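Local coordinates for sister chromatid cohesion protein (Chaetomium thermophilum, PDB 5T8V) that probably loads the cohesin complex onto chromatin, the chain being the HEAT-repeat C-terminal part of the loader Scc2, at residues A[437-442]-A[451-456]; A[668-673]-A[706-711]; A[1370-1375]-A[1429-1434]. One frame throughout, in Å; residues are numbered along the deposited sequence.

How the contacts relate
All three contacts join helices of a mainly helical chain, each a different pair. Contact 1 sits between consecutive helices, 423-440 and 446-474, and is partly buried and purely aliphatic. Contact 2 joins two nearly parallel helices, 666-682 and 703-719, between which helix 685-696 lies in sequence; it too is partly buried, but a salt bridge at its more open side flanks an apolar core. Contact 3, near the C-terminal end of the chain, is buried and sets a helix against the end of another and its turn. Contacts 1 and 2 have centres about 28 Å apart, while the centre of contact 3 is about 49 Å from either.

Contact 1 of 3, residues A[437-442]-A[451-456]; sequences GLVEND and MALELL
Val439, in the last turn of helix 423-440, pushes its branched end against Ala452, Leu453 and Leu456 of helix 446-474. Its CB, attached directly to the helix backbone, points at the other helix and carries two methyls. CG1 stands anti to the backbone N (chi1 175°) and reaches one partner, Leu453 CD2, at 4.2 Å. CG2, beside the backbone N, does most of the touching: it comes to 3.4 Å from Ala452 CB, and both Leu453 CD2 and Leu456 CD1 lie 4.1 Å from it. The two leucines approach differently. The side chain of Leu453 crosses that of Val439 at about a right angle and offers CD2 to both of its methyls, whereas the side chain of Leu456 slides past in the opposite direction and brings only CD1 within touch of CG2. Alanine suits position 452 because its short side chain lets the helices come close, with the CA atoms of Val439 and Ala452 6.5 Å apart. The preceding residue, Leu438, adds its CB, 4.2 Å from Ala452 CB. Met435, one turn earlier on helix 423-440, also packs on Ala452 and Leu456, while Ile616 of helix 610-619 touches Leu453 and Leu456, so the leucines join three helices. Between the two segments the contact is wholly aliphatic. It therefore rests on van der Waals fit and exclusion of water and has no directional bond to fix its angle; valine, compact and branched at CB, suits a place close against an alanine.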
ATOM      1  N   GLY A 437      20.819   0.240   8.099  1.00 19.92           N
ATOM      2  CA  GLY A 437      21.199  -0.057   9.471  1.00 21.30           C
ATOM      3  C   GLY A 437      20.174   0.432  10.475  1.00 22.79           C
ATOM      4  O   GLY A 437      19.802  -0.290  11.403  1.00 24.49           O
ATOM      5  N   LEU A 438      19.697   1.670  10.301  1.00 22.36           N
ATOM      6  CA  LEU A 438      18.718   2.219  11.237  1.00 23.92           C
ATOM      7  C   LEU A 438      17.419   1.426  11.206  1.00 25.15           C
ATOM      8  O   LEU A 438      16.776   1.235  12.245  1.00 27.03           O
ATOM      9  CB  LEU A 438      18.448   3.692  10.923  1.00 23.33           C
ATOM     10  CG  LEU A 438      19.548   4.700  11.275  1.00 22.75           C
ATOM     11  CD1 LEU A 438      19.149   6.103  10.832  1.00 22.36           C
ATOM     12  CD2 LEU A 438      19.865   4.688  12.767  1.00 24.34           C
ATOM     13  N   VAL A 439      17.015   0.953  10.025  1.00 36.82           N
ATOM     14  CA  VAL A 439      15.763   0.209   9.921  1.00 38.95           C
ATOM     15  C   VAL A 439      15.912  -1.193  10.499  1.00 41.41           C
ATOM     16  O   VAL A 439      14.934  -1.774  10.985  1.00 42.54           O
ATOM     17  CB  VAL A 439      15.295   0.167   8.453  1.00 37.40           C
ATOM     18  CG1 VAL A 439      14.057  -0.714   8.294  1.00 38.66           C
ATOM     19  CG2 VAL A 439      15.000   1.568   7.956  1.00 36.44           C
ATOM     20  N   GLU A 440      17.118  -1.758  10.469  1.00 41.94           N
ATOM     21  CA  GLU A 440      17.299  -3.168  10.787  1.00 45.70           C
ATOM     22  C   GLU A 440      17.610  -3.440  12.256  1.00 49.27           C
ATOM     23  O   GLU A 440      17.586  -4.607  12.664  1.00 50.64           O
ATOM     24  CB  GLU A 440      18.409  -3.764   9.913  1.00 45.79           C
ATOM     25  CG  GLU A 440      17.982  -3.983   8.468  1.00 45.87           C
ATOM     26  CD  GLU A 440      19.020  -4.725   7.649  1.00 45.49           C
ATOM     27  OE1 GLU A 440      20.178  -4.836   8.109  1.00 45.82           O
ATOM     28  OE2 GLU A 440      18.677  -5.203   6.547  1.00 45.14           O
ATOM     29  N   ASN A 441      17.896  -2.420  13.062  1.00 70.50           N
ATOM     30  CA  ASN A 441      18.080  -2.601  14.498  1.00 75.30           C
ATOM     31  C   ASN A 441      16.824  -2.107  15.209  1.00 77.93           C
ATOM     32  O   ASN A 441      16.423  -0.950  15.043  1.00 77.12           O
ATOM     33  CB  ASN A 441      19.328  -1.874  15.002  1.00 75.93           C
ATOM     34  CG  ASN A 441      19.131  -0.378  15.131  1.00 76.91           C
ATOM     35  OD1 ASN A 441      18.539   0.262  14.261  1.00 77.50           O
ATOM     36  ND2 ASN A 441      19.629   0.190  16.225  1.00 77.12           N
ATOM     37  N   ASP A 442      16.198  -2.993  15.986  1.00 75.18           N
ATOM     38  CA  ASP A 442      14.907  -2.684  16.588  1.00 78.09           C
ATOM     39  C   ASP A 442      15.010  -1.707  17.749  1.00 77.09           C
ATOM     40  O   ASP A 442      13.979  -1.174  18.175  1.00 77.46           O
ATOM     41  CB  ASP A 442      14.226  -3.972  17.055  1.00 84.24           C
ATOM     42  CG  ASP A 442      13.757  -4.836  15.898  1.00 85.70           C
ATOM     43  OD1 ASP A 442      14.408  -4.809  14.831  1.00 83.91           O
ATOM     44  OD2 ASP A 442      12.733  -5.537  16.054  1.00 87.30           O
ATOM     45  N   MET A 451      12.351   8.305   8.876  1.00 26.67           N
ATOM     46  CA  MET A 451      13.275   8.983   7.975  1.00 24.91           C
ATOM     47  C   MET A 451      13.984   7.979   7.074  1.00 23.46           C
ATOM     48  O   MET A 451      14.066   8.166   5.854  1.00 22.01           O
ATOM     49  CB  MET A 451      14.291   9.792   8.779  1.00 24.83           C
ATOM     50  CG  MET A 451      15.153  10.711   7.927  1.00 23.43           C
ATOM     51  SD  MET A 451      16.532  11.429   8.830  1.00 23.75           S
ATOM     52  CE  MET A 451      17.559   9.983   9.068  1.00 23.28           C
ATOM     53  N   ALA A 452      14.493   6.896   7.666  1.00 23.05           N
ATOM     54  CA  ALA A 452      15.263   5.917   6.906  1.00 21.57           C
ATOM     55  C   ALA A 452      14.429   5.308   5.787  1.00 21.37           C
ATOM     56  O   ALA A 452      14.901   5.165   4.654  1.00 20.00           O
ATOM     57  CB  ALA A 452      15.787   4.831   7.843  1.00 22.03           C
ATOM     58  N   LEU A 453      13.187   4.926   6.087  1.00 23.69           N
ATOM     59  CA  LEU A 453      12.308   4.399   5.048  1.00 24.29           C
ATOM     60  C   LEU A 453      12.024   5.454   3.986  1.00 24.02           C
ATOM     61  O   LEU A 453      12.084   5.171   2.782  1.00 22.61           O
ATOM     62  CB  LEU A 453      11.003   3.903   5.672  1.00 25.90           C
ATOM     63  CG  LEU A 453      11.125   2.707   6.619  1.00 26.79           C
ATOM     64  CD1 LEU A 453       9.846   2.520   7.416  1.00 28.30           C
ATOM     65  CD2 LEU A 453      11.456   1.442   5.844  1.00 27.07           C
ATOM     66  N   GLU A 454      11.729   6.682   4.414  1.00 35.18           N
ATOM     67  CA  GLU A 454      11.387   7.739   3.469  1.00 36.80           C
ATOM     68  C   GLU A 454      12.529   8.006   2.496  1.00 35.08           C
ATOM     69  O   GLU A 454      12.292   8.275   1.313  1.00 35.82           O
ATOM     70  CB  GLU A 454      11.011   9.007   4.234  1.00 41.17           C
ATOM     71  CG  GLU A 454      10.721  10.211   3.354  1.00 43.96           C
ATOM     72  CD  GLU A 454       9.933  11.285   4.082  1.00 47.88           C
ATOM     73  OE1 GLU A 454       9.702  11.130   5.301  1.00 49.54           O
ATOM     74  OE2 GLU A 454       9.544  12.283   3.436  1.00 48.81           O
ATOM     75  N   LEU A 455      13.775   7.936   2.971  1.00 28.40           N
ATOM     76  CA  LEU A 455      14.913   8.174   2.087  1.00 25.58           C
ATOM     77  C   LEU A 455      15.242   6.944   1.251  1.00 23.30           C
ATOM     78  O   LEU A 455      15.536   7.063   0.056  1.00 22.15           O
ATOM     79  CB  LEU A 455      16.136   8.601   2.901  1.00 24.61           C
ATOM     80  CG  LEU A 455      16.139  10.015   3.492  1.00 25.75           C
ATOM     81  CD1 LEU A 455      17.492  10.300   4.117  1.00 24.71           C
ATOM     82  CD2 LEU A 455      15.805  11.084   2.454  1.00 27.08           C
ATOM     83  N   LEU A 456      15.209   5.759   1.861  1.00 17.75           N
ATOM     84  CA  LEU A 456      15.387   4.531   1.097  1.00 17.15           C
ATOM     85  C   LEU A 456      14.408   4.464  -0.064  1.00 17.40           C
ATOM     86  O   LEU A 456      14.716   3.870  -1.102  1.00 16.64           O
ATOM     87  CB  LEU A 456      15.223   3.314   2.010  1.00 17.97           C
ATOM     88  CG  LEU A 456      16.387   3.028   2.966  1.00 17.67           C
ATOM     89  CD1 LEU A 456      15.997   1.978   3.994  1.00 18.99           C
ATOM     90  CD2 LEU A 456      17.623   2.577   2.205  1.00 16.28           C
TER

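Contact 2 of 3, residues A[668-673]-A[706-711]; sequences VRDSAL and RKRAMK
Asp670 OD1 accepts a hydrogen bond from Arg708 NH1 at 2.9 Å, the polar link of a salt bridge between helices 666-682 and 703-719. The bond is moderately bent, with an N-H...O angle of 149°. It reaches the oxygen on its anti side, tilted out of the carboxylate plane, while the oxygen stays close to the guanidinium plane. Because the two planes stand 75° apart, the charged groups meet through one N-H and one oxygen, not flat as a two-pronged pair. The backbone O of Asp670 lies over one face of the guanidinium, 3.3 Å from Arg708 CZ. Arginine suits this exposed place because its long chain, extended from CG to NE, spans the gap with methylenes and carries the charge to its far end. Those methylenes serve Leu673, whose side chain slides past Arg708 in the opposite direction: Leu673 CD1 rests 3.6 Å from Arg708 CG. The same methyl lies 3.7 Å from Ala709 CB, where a small residue admits the leucine close to the backbone. The axes of the two short segments run 12° from parallel at 9.5 Å, a side-by-side alignment in keeping with an alpha-solenoid. Val705, earlier on helix 703-719, also touches Asp670 and Leu673. Helix 742-755 packs on Lys707 and Met710, and helix 652-660 touches Val668 and Ala672, so the pair stands within a continuing row of helices.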
ATOM      1  N   VAL A 668      -4.795  -0.297   4.113  1.00 52.49           N
ATOM      2  CA  VAL A 668      -3.661  -0.946   3.461  1.00 49.70           C
ATOM      3  C   VAL A 668      -4.141  -1.727   2.244  1.00 46.40           C
ATOM      4  O   VAL A 668      -3.525  -1.682   1.173  1.00 45.80           O
ATOM      5  CB  VAL A 668      -2.911  -1.851   4.459  1.00 51.83           C
ATOM      6  CG1 VAL A 668      -1.750  -2.565   3.774  1.00 50.33           C
ATOM      7  CG2 VAL A 668      -2.404  -1.034   5.637  1.00 54.87           C
ATOM      8  N   ARG A 669      -5.250  -2.455   2.390  1.00 63.34           N
ATOM      9  CA  ARG A 669      -5.856  -3.111   1.238  1.00 60.60           C
ATOM     10  C   ARG A 669      -6.427  -2.084   0.269  1.00 59.58           C
ATOM     11  O   ARG A 669      -6.298  -2.230  -0.955  1.00 59.12           O
ATOM     12  CB  ARG A 669      -6.946  -4.079   1.703  1.00 60.26           C
ATOM     13  CG  ARG A 669      -6.470  -5.117   2.717  1.00 59.49           C
ATOM     14  CD  ARG A 669      -7.569  -6.118   3.059  1.00 60.66           C
ATOM     15  NE  ARG A 669      -8.676  -5.506   3.798  1.00 64.38           N
ATOM     16  CZ  ARG A 669      -8.900  -5.640   5.104  1.00 67.72           C
ATOM     17  NH1 ARG A 669      -8.102  -6.379   5.865  1.00 68.05           N
ATOM     18  NH2 ARG A 669      -9.941  -5.031   5.658  1.00 70.68           N
ATOM     19  N   ASP A 670      -7.047  -1.027   0.803  1.00 47.95           N
ATOM     20  CA  ASP A 670      -7.608   0.020  -0.044  1.00 47.95           C
ATOM     21  C   ASP A 670      -6.556   0.591  -0.989  1.00 46.53           C
ATOM     22  O   ASP A 670      -6.824   0.789  -2.180  1.00 44.99           O
ATOM     23  CB  ASP A 670      -8.205   1.127   0.824  1.00 49.68           C
ATOM     24  CG  ASP A 670      -9.111   2.058   0.043  1.00 50.64           C
ATOM     25  OD1 ASP A 670      -8.587   2.939  -0.669  1.00 50.73           O
ATOM     26  OD2 ASP A 670     -10.347   1.912   0.151  1.00 51.63           O
ATOM     27  N   SER A 671      -5.353   0.867  -0.478  1.00 50.87           N
ATOM     28  CA  SER A 671      -4.278   1.356  -1.337  1.00 48.94           C
ATOM     29  C   SER A 671      -3.696   0.234  -2.190  1.00 47.84           C
ATOM     30  O   SER A 671      -3.312   0.458  -3.349  1.00 47.57           O
ATOM     31  CB  SER A 671      -3.187   2.004  -0.486  1.00 48.41           C
ATOM     32  OG  SER A 671      -3.685   3.137   0.203  1.00 49.21           O
ATOM     33  N   ALA A 672      -3.624  -0.979  -1.634  1.00 36.17           N
ATOM     34  CA  ALA A 672      -3.184  -2.129  -2.413  1.00 35.09           C
ATOM     35  C   ALA A 672      -3.965  -2.244  -3.711  1.00 35.50           C
ATOM     36  O   ALA A 672      -3.415  -2.676  -4.733  1.00 34.51           O
ATOM     37  CB  ALA A 672      -3.332  -3.408  -1.590  1.00 35.66           C
ATOM     38  N   LEU A 673      -5.246  -1.864  -3.696  1.00 47.86           N
ATOM     39  CA  LEU A 673      -6.003  -1.811  -4.942  1.00 49.11           C
ATOM     40  C   LEU A 673      -5.395  -0.802  -5.909  1.00 50.20           C
ATOM     41  O   LEU A 673      -5.284  -1.072  -7.111  1.00 49.94           O
ATOM     42  CB  LEU A 673      -7.465  -1.467  -4.658  1.00 50.47           C
ATOM     43  CG  LEU A 673      -8.240  -2.491  -3.828  1.00 49.50           C
ATOM     44  CD1 LEU A 673      -9.656  -2.007  -3.578  1.00 50.45           C
ATOM     45  CD2 LEU A 673      -8.255  -3.844  -4.512  1.00 47.18           C
ATOM     46  N   ARG A 706     -14.331  -2.334  -0.625  1.00 67.94           N
ATOM     47  CA  ARG A 706     -15.195  -3.046  -1.561  1.00 67.49           C
ATOM     48  C   ARG A 706     -15.601  -2.139  -2.717  1.00 65.98           C
ATOM     49  O   ARG A 706     -15.483  -2.513  -3.889  1.00 64.45           O
ATOM     50  CB  ARG A 706     -16.432  -3.578  -0.836  1.00 70.33           C
ATOM     51  CG  ARG A 706     -16.157  -4.765   0.075  1.00 71.88           C
ATOM     52  CD  ARG A 706     -17.433  -5.289   0.721  1.00 75.00           C
ATOM     53  NE  ARG A 706     -17.969  -4.368   1.720  1.00 79.26           N
ATOM     54  CZ  ARG A 706     -19.012  -4.633   2.502  1.00 81.15           C
ATOM     55  NH1 ARG A 706     -19.640  -5.799   2.412  1.00 81.10           N
ATOM     56  NH2 ARG A 706     -19.426  -3.732   3.381  1.00 83.68           N
ATOM     57  N   LYS A 707     -16.075  -0.932  -2.399  1.00 57.35           N
ATOM     58  CA  LYS A 707     -16.478   0.014  -3.434  1.00 56.21           C
ATOM     59  C   LYS A 707     -15.333   0.279  -4.405  1.00 52.94           C
ATOM     60  O   LYS A 707     -15.518   0.245  -5.629  1.00 51.59           O
ATOM     61  CB  LYS A 707     -16.960   1.313  -2.785  1.00 59.22           C
ATOM     62  CG  LYS A 707     -18.183   1.128  -1.888  1.00 61.99           C
ATOM     63  CD  LYS A 707     -18.375   2.281  -0.908  1.00 65.40           C
ATOM     64  CE  LYS A 707     -18.979   3.509  -1.572  1.00 66.77           C
ATOM     65  NZ  LYS A 707     -19.345   4.553  -0.573  1.00 69.86           N
ATOM     66  N   ARG A 708     -14.134   0.530  -3.877  1.00 52.09           N
ATOM     67  CA  ARG A 708     -12.981   0.754  -4.743  1.00 50.37           C
ATOM     68  C   ARG A 708     -12.712  -0.463  -5.620  1.00 48.14           C
ATOM     69  O   ARG A 708     -12.505  -0.340  -6.836  1.00 47.28           O
ATOM     70  CB  ARG A 708     -11.751   1.093  -3.900  1.00 50.41           C
ATOM     71  CG  ARG A 708     -10.492   1.308  -4.722  1.00 49.68           C
ATOM     72  CD  ARG A 708      -9.411   2.014  -3.922  1.00 49.62           C
ATOM     73  NE  ARG A 708      -8.279   2.392  -4.765  1.00 47.98           N
ATOM     74  CZ  ARG A 708      -7.280   3.176  -4.374  1.00 47.35           C
ATOM     75  NH1 ARG A 708      -7.263   3.679  -3.146  1.00 48.19           N
ATOM     76  NH2 ARG A 708      -6.296   3.464  -5.215  1.00 45.97           N
ATOM     77  N   ALA A 709     -12.720  -1.654  -5.018  1.00 40.00           N
ATOM     78  CA  ALA A 709     -12.424  -2.870  -5.766  1.00 38.44           C
ATOM     79  C   ALA A 709     -13.420  -3.096  -6.896  1.00 39.12           C
ATOM     80  O   ALA A 709     -13.046  -3.604  -7.959  1.00 37.82           O
ATOM     81  CB  ALA A 709     -12.408  -4.075  -4.826  1.00 38.21           C
ATOM     82  N   MET A 710     -14.688  -2.734  -6.694  1.00 54.83           N
ATOM     83  CA  MET A 710     -15.680  -2.953  -7.739  1.00 55.65           C
ATOM     84  C   MET A 710     -15.711  -1.831  -8.768  1.00 57.37           C
ATOM     85  O   MET A 710     -16.146  -2.063  -9.902  1.00 57.63           O
ATOM     86  CB  MET A 710     -17.068  -3.151  -7.125  1.00 57.13           C
ATOM     87  CG  MET A 710     -17.574  -2.022  -6.255  1.00 59.70           C
ATOM     88  SD  MET A 710     -19.169  -2.421  -5.506  1.00 61.69           S
ATOM     89  CE  MET A 710     -18.741  -3.809  -4.454  1.00 61.07           C
ATOM     90  N   LYS A 711     -15.251  -0.628  -8.418  1.00 61.27           N
ATOM     91  CA  LYS A 711     -15.035   0.391  -9.440  1.00 62.32           C
ATOM     92  C   LYS A 711     -13.881  -0.009 -10.355  1.00 59.25           C
ATOM     93  O   LYS A 711     -14.003   0.024 -11.589  1.00 58.49           O
ATOM     94  CB  LYS A 711     -14.765   1.745  -8.781  1.00 65.94           C
ATOM     95  CG  LYS A 711     -15.021   2.947  -9.682  1.00 69.09           C
ATOM     96  CD  LYS A 711     -16.512   3.189  -9.882  1.00 72.51           C
ATOM     97  CE  LYS A 711     -16.769   4.419 -10.742  1.00 73.41           C
ATOM     98  NZ  LYS A 711     -18.225   4.672 -10.949  1.00 75.09           N
TER

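Contact 3 of 3, residues A[1370-1375]-A[1429-1434]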
ATOM      1  N   ALA A1370     -15.132 -25.425  45.527  1.00 60.92           N
ATOM      2  CA  ALA A1370     -15.312 -24.047  45.966  1.00 59.54           C
ATOM      3  C   ALA A1370     -14.136 -23.181  45.530  1.00 59.28           C
ATOM      4  O   ALA A1370     -14.309 -22.180  44.829  1.00 57.58           O
ATOM      5  CB  ALA A1370     -15.481 -24.007  47.487  1.00 60.61           C
ATOM      6  N   SER A1371     -12.923 -23.579  45.920  1.00 60.79           N
ATOM      7  CA  SER A1371     -11.736 -22.763  45.676  1.00 60.49           C
ATOM      8  C   SER A1371     -11.576 -22.435  44.196  1.00 59.14           C
ATOM      9  O   SER A1371     -11.485 -21.262  43.815  1.00 58.54           O
ATOM     10  CB  SER A1371     -10.494 -23.486  46.202  1.00 63.49           C
ATOM     11  OG  SER A1371     -10.589 -23.734  47.594  1.00 64.03           O
ATOM     12  N   MET A1372     -11.528 -23.464  43.347  1.00 74.01           N
ATOM     13  CA  MET A1372     -11.292 -23.282  41.916  1.00 75.05           C
ATOM     14  C   MET A1372     -12.072 -22.100  41.358  1.00 72.18           C
ATOM     15  O   MET A1372     -11.541 -21.312  40.569  1.00 72.50           O
ATOM     16  CB  MET A1372     -11.670 -24.548  41.147  1.00 77.77           C
ATOM     17  CG  MET A1372     -10.672 -25.682  41.267  1.00 82.82           C
ATOM     18  SD  MET A1372     -11.090 -27.049  40.169  1.00 84.77           S
ATOM     19  CE  MET A1372     -12.691 -27.512  40.809  1.00 83.70           C
ATOM     20  N   ILE A1373     -13.337 -21.974  41.760  1.00 55.76           N
ATOM     21  CA  ILE A1373     -14.147 -20.843  41.319  1.00 53.38           C
ATOM     22  C   ILE A1373     -13.452 -19.533  41.667  1.00 52.58           C
ATOM     23  O   ILE A1373     -13.223 -18.681  40.800  1.00 51.65           O
ATOM     24  CB  ILE A1373     -15.555 -20.920  41.938  1.00 52.43           C
ATOM     25  CG1 ILE A1373     -16.261 -22.203  41.485  1.00 53.89           C
ATOM     26  CG2 ILE A1373     -16.379 -19.688  41.554  1.00 51.19           C
ATOM     27  CD1 ILE A1373     -17.602 -22.451  42.155  1.00 53.79           C
ATOM     28  N   LEU A1374     -13.088 -19.360  42.941  1.00 53.17           N
ATOM     29  CA  LEU A1374     -12.503 -18.096  43.378  1.00 52.64           C
ATOM     30  C   LEU A1374     -11.148 -17.849  42.726  1.00 53.62           C
ATOM     31  O   LEU A1374     -10.860 -16.727  42.293  1.00 52.85           O
ATOM     32  CB  LEU A1374     -12.372 -18.071  44.899  1.00 53.47           C
ATOM     33  CG  LEU A1374     -13.684 -18.131  45.682  1.00 52.69           C
ATOM     34  CD1 LEU A1374     -13.878 -19.512  46.252  1.00 54.24           C
ATOM     35  CD2 LEU A1374     -13.709 -17.089  46.780  1.00 52.44           C
ATOM     36  N   LEU A1375     -10.297 -18.877  42.653  1.00 64.93           N
ATOM     37  CA  LEU A1375      -8.995 -18.700  42.014  1.00 66.21           C
ATOM     38  C   LEU A1375      -9.151 -18.297  40.553  1.00 66.23           C
ATOM     39  O   LEU A1375      -8.373 -17.485  40.040  1.00 66.02           O
ATOM     40  CB  LEU A1375      -8.165 -19.978  42.131  1.00 67.51           C
ATOM     41  CG  LEU A1375      -7.586 -20.279  43.515  1.00 69.01           C
ATOM     42  CD1 LEU A1375      -8.318 -21.429  44.162  1.00 69.67           C
ATOM     43  CD2 LEU A1375      -6.102 -20.578  43.431  1.00 70.74           C
ATOM     44  N   ASN A1429      -7.436 -23.071  32.603  1.00 78.08           N
ATOM     45  CA  ASN A1429      -7.554 -24.520  32.458  1.00 77.97           C
ATOM     46  C   ASN A1429      -6.820 -25.240  33.585  1.00 78.69           C
ATOM     47  O   ASN A1429      -7.356 -26.172  34.198  1.00 79.37           O
ATOM     48  CB  ASN A1429      -7.013 -24.960  31.098  1.00 79.35           C
ATOM     49  CG  ASN A1429      -7.161 -26.454  30.869  1.00 81.53           C
ATOM     50  OD1 ASN A1429      -8.143 -27.063  31.292  1.00 81.36           O
ATOM     51  ND2 ASN A1429      -6.177 -27.053  30.207  1.00 84.47           N
ATOM     52  N   ASN A1430      -5.587 -24.814  33.874  1.00 88.93           N
ATOM     53  CA  ASN A1430      -4.821 -25.418  34.960  1.00 91.08           C
ATOM     54  C   ASN A1430      -5.622 -25.419  36.255  1.00 89.87           C
ATOM     55  O   ASN A1430      -5.754 -26.452  36.921  1.00 88.81           O
ATOM     56  CB  ASN A1430      -3.502 -24.668  35.147  1.00 91.12           C
ATOM     57  CG  ASN A1430      -2.641 -24.683  33.900  1.00 93.53           C
ATOM     58  OD1 ASN A1430      -3.078 -25.118  32.833  1.00 95.15           O
ATOM     59  ND2 ASN A1430      -1.409 -24.201  34.026  1.00 94.12           N
ATOM     60  N   ILE A1431      -6.166 -24.259  36.629  1.00 69.10           N
ATOM     61  CA  ILE A1431      -7.000 -24.178  37.824  1.00 67.42           C
ATOM     62  C   ILE A1431      -8.165 -25.151  37.718  1.00 68.18           C
ATOM     63  O   ILE A1431      -8.522 -25.827  38.690  1.00 68.78           O
ATOM     64  CB  ILE A1431      -7.490 -22.731  38.036  1.00 65.74           C
ATOM     65  CG1 ILE A1431      -6.300 -21.781  38.217  1.00 66.39           C
ATOM     66  CG2 ILE A1431      -8.412 -22.645  39.251  1.00 64.82           C
ATOM     67  CD1 ILE A1431      -6.635 -20.329  37.953  1.00 64.76           C
ATOM     68  N   MET A1432      -8.766 -25.247  36.532  1.00 67.91           N
ATOM     69  CA  MET A1432      -9.928 -26.096  36.301  1.00 68.63           C
ATOM     70  C   MET A1432      -9.563 -27.562  36.101  1.00 72.15           C
ATOM     71  O   MET A1432     -10.431 -28.352  35.716  1.00 72.66           O
ATOM     72  CB  MET A1432     -10.709 -25.583  35.089  1.00 67.74           C
ATOM     73  CG  MET A1432     -11.317 -24.205  35.300  1.00 65.84           C
ATOM     74  SD  MET A1432     -12.676 -24.220  36.486  1.00 65.19           S
ATOM     75  CE  MET A1432     -12.966 -22.466  36.694  1.00 64.44           C
ATOM     76  N   GLY A1433      -8.307 -27.939  36.344  1.00105.75           N
ATOM     77  CA  GLY A1433      -7.909 -29.332  36.356  1.00110.50           C
ATOM     78  C   GLY A1433      -7.647 -29.905  37.730  1.00112.76           C
ATOM     79  O   GLY A1433      -7.123 -31.023  37.828  1.00117.34           O
ATOM     80  N   ALA A1434      -8.003 -29.196  38.806  1.00100.00           N
ATOM     81  CA  ALA A1434      -7.663 -29.655  40.150  1.00102.06           C
ATOM     82  C   ALA A1434      -8.444 -30.910  40.523  1.00103.97           C
ATOM     83  O   ALA A1434      -7.869 -31.882  41.026  1.00107.49           O
ATOM     84  CB  ALA A1434      -7.921 -28.540  41.163  1.00 99.75           C
TER
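Met1372 meets Ile1431 and Ala1434 because its CG is anti to the carbonyl carbon (chi1 -76°) and its SD continues the chain in the extended sense (chi2 -173°). The sulfur is thereby carried across to the end of helix 1422-1431. SD lies 3.2 Å from Ile1431 O and 3.6 Å from Ala1434 CB, and the preceding CG is 4.0 Å from the same alanine methyl. Ile1431 answers from its own side with both branches. Its CG2 reaches Met1372 O at 3.6 Å and Leu1375 CB at 3.9 Å, while CD1 comes alongside the backbone of Leu1375 at its carbonyl oxygen. Ile1431 is the last residue of helix 1422-1431 and opens a type I beta turn that ends at Ala1434, so the turn folds the alanine back toward the methionine. A small residue there admits the thioether, and the flexible methionine can follow an uneven surface made of helix end and turn. Met1432 packs on Val1273 and Arg1277 of helix 1271-1284, and Leu1375 touches Leu1449 of helix 1439-1452, so the contact lies among four helices. Its chemistry is apolar, made of methyls, methylenes and a polarisable sulfur beside the backbone oxygen of Ile1431. Shape and burial, with no charge pair between the segments, therefore hold the turn after helix 1422-1431 against helix 1364-1387.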